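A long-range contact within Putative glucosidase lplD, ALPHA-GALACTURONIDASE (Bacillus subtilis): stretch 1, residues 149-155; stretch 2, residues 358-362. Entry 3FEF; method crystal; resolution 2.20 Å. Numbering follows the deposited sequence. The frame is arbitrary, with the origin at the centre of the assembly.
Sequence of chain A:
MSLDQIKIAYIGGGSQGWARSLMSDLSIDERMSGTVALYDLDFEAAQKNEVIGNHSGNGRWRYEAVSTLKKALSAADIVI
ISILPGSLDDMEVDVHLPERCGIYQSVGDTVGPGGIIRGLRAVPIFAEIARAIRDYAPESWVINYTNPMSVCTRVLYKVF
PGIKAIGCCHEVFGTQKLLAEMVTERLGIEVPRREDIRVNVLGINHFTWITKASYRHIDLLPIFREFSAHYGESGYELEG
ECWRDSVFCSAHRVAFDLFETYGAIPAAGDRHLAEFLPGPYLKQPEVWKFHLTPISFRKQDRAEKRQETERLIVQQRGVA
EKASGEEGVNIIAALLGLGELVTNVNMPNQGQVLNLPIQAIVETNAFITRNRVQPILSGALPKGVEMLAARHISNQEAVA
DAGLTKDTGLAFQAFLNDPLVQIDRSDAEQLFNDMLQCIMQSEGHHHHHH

Stretch 1 (149-155) MSVCTRV
Stretch 2 (358-362) IQAIV

No direct hydrogen bond joins these two stretches, whose touching residues are at least 205 apart in sequence; one isoleucine packed on a helix, flanked by two bridging waters, makes the largest contribution to the buried area. The example illustrates how a hydrophobic side chain can seat a strand against a helix while waters bridge polar atoms of the two stretches. Residues 149-155 are helical throughout, with phi/psi near -65/-40, and Arg 154 N donates to Ser 150 O at 3.1 Å. Residues 358-360 form a loop, in which Gln 359 takes a positive phi (phi/psi 83/-28) and Ala 360 returns to -60/148, before a strand begins at Ile 361 (-76/111). The register is set by Ser 150 and Ile 361, whose CA atoms stand 5.3 Å apart.

Ile 361 points toward the helix, with chi1 and chi2 both m, and gives up 109 Å² of the 284 Å² buried in total. Ile 361 CG1 lies 3.3 Å from Ser 150 O, while Ile 361 CD1 reaches Thr 153 CG2 at 4.1 Å. In Thr 153, the same chi1 m rotamer places OG1 2.7 Å from Met 149 O, a selenomethionine carbonyl, as a hydrogen-bond donor, and CG2 near the isoleucine. Ser 150 is compact, its CB 4.3 Å from Ile 361 CB.

The CA-to-CB bond of Arg 154 points sideways; with chi1 t, chi2 p, chi3 t and chi4 109° its CD lies 3.5 Å from Gln 359 O, which lies over one face of the guanidinium. Arginine suits this partly exposed site: its aliphatic part packs on the isoleucine (Arg 154 CB to Ile 361 CG1, 3.6 Å) and its end stays polar. A water accepts a weak bond from Arg 154 NH1 (3.0 Å) and donates to Gln 359 O (2.8 Å). The other water accepts from Ser 150 OG, chi1 m, and donates to Ile 361 O, both at 2.7 Å. Val 151, Cys 152, Val 155 and Val 362 point away.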

# COMPACT_ATOMS: atom_id res chain seq x y z
N MSE A 149 -14.02 17.49 -14.42
CA MSE A 149 -14.44 17.07 -13.08
C MSE A 149 -13.30 16.57 -12.19
O MSE A 149 -13.16 17.00 -11.05
CB MSE A 149 -15.45 15.95 -13.24
CG MSE A 149 -15.77 15.28 -11.94
SE MSE A 149 -17.38 16.08 -11.27
CE MSE A 149 -18.64 15.02 -12.19
N SER A 150 -12.50 15.66 -12.73
CA SER A 150 -11.41 15.05 -11.99
C SER A 150 -10.33 16.04 -11.56
O SER A 150 -9.80 15.95 -10.47
CB SER A 150 -10.81 13.92 -12.82
OG SER A 150 -11.83 12.98 -13.18
N VAL A 151 -10.01 16.99 -12.42
CA VAL A 151 -9.04 18.00 -12.08
C VAL A 151 -9.57 19.00 -11.06
O VAL A 151 -8.92 19.25 -10.06
CB VAL A 151 -8.54 18.76 -13.35
CG1 VAL A 151 -7.77 20.02 -12.94
CG2 VAL A 151 -7.68 17.80 -14.23
N CYS A 152 -10.76 19.56 -11.30
CA CYS A 152 -11.33 20.55 -10.38
C CYS A 152 -11.51 19.96 -9.02
O CYS A 152 -11.12 20.53 -8.01
CB CYS A 152 -12.71 21.03 -10.88
SG CYS A 152 -12.62 21.90 -12.43
N THR A 153 -12.14 18.80 -8.97
CA THR A 153 -12.38 18.19 -7.68
C THR A 153 -11.05 17.90 -6.99
O THR A 153 -10.93 18.04 -5.78
CB THR A 153 -13.24 16.93 -7.84
OG1 THR A 153 -14.40 17.28 -8.62
CG2 THR A 153 -13.68 16.42 -6.50
N ARG A 154 -10.05 17.48 -7.76
CA ARG A 154 -8.79 17.11 -7.16
C ARG A 154 -8.09 18.32 -6.57
O ARG A 154 -7.40 18.21 -5.57
CB ARG A 154 -7.86 16.46 -8.18
CG ARG A 154 -6.54 16.06 -7.58
CD ARG A 154 -6.64 14.84 -6.63
NE ARG A 154 -5.28 14.33 -6.46
CZ ARG A 154 -4.56 14.44 -5.35
NH1 ARG A 154 -5.09 14.97 -4.26
NH2 ARG A 154 -3.33 14.00 -5.33
N VAL A 155 -8.29 19.48 -7.20
CA VAL A 155 -7.66 20.72 -6.75
C VAL A 155 -8.26 21.12 -5.42
O VAL A 155 -7.54 21.55 -4.53
CB VAL A 155 -7.81 21.86 -7.81
CG1 VAL A 155 -7.42 23.25 -7.22
CG2 VAL A 155 -6.99 21.55 -9.06
N ILE A 358 -4.06 6.06 -5.46
CA ILE A 358 -4.86 6.58 -4.38
C ILE A 358 -4.88 8.13 -4.35
O ILE A 358 -3.94 8.78 -4.80
CB ILE A 358 -4.45 5.92 -3.05
CG1 ILE A 358 -3.84 6.92 -2.10
CG2 ILE A 358 -3.54 4.74 -3.30
CD1 ILE A 358 -4.45 6.77 -0.73
N GLN A 359 -5.99 8.69 -3.85
CA GLN A 359 -6.23 10.14 -3.88
C GLN A 359 -6.82 10.64 -5.20
O GLN A 359 -7.46 11.68 -5.24
CB GLN A 359 -4.94 10.89 -3.66
CG GLN A 359 -4.18 10.42 -2.47
CD GLN A 359 -4.57 11.21 -1.29
OE1 GLN A 359 -5.71 11.12 -0.83
NE2 GLN A 359 -3.64 12.03 -0.81
N ALA A 360 -6.53 9.94 -6.29
CA ALA A 360 -7.05 10.39 -7.56
C ALA A 360 -8.58 10.37 -7.46
O ALA A 360 -9.15 9.56 -6.74
CB ALA A 360 -6.57 9.50 -8.69
N ILE A 361 -9.23 11.29 -8.16
CA ILE A 361 -10.69 11.41 -8.17
C ILE A 361 -11.29 10.32 -9.06
O ILE A 361 -11.10 10.35 -10.28
CB ILE A 361 -11.11 12.79 -8.73
CG1 ILE A 361 -10.38 13.91 -7.97
CG2 ILE A 361 -12.68 12.98 -8.68
CD1 ILE A 361 -10.55 13.82 -6.48
N VAL A 362 -11.98 9.37 -8.45
CA VAL A 362 -12.69 8.33 -9.18
C VAL A 362 -14.22 8.39 -8.94
O VAL A 362 -14.69 8.93 -7.92
CB VAL A 362 -12.12 6.94 -8.82
CG1 VAL A 362 -10.60 6.85 -9.23
CG2 VAL A 362 -12.24 6.71 -7.32
O HOH W 1 -13.20 11.09 -11.76
O HOH W 2 -7.88 14.02 -3.83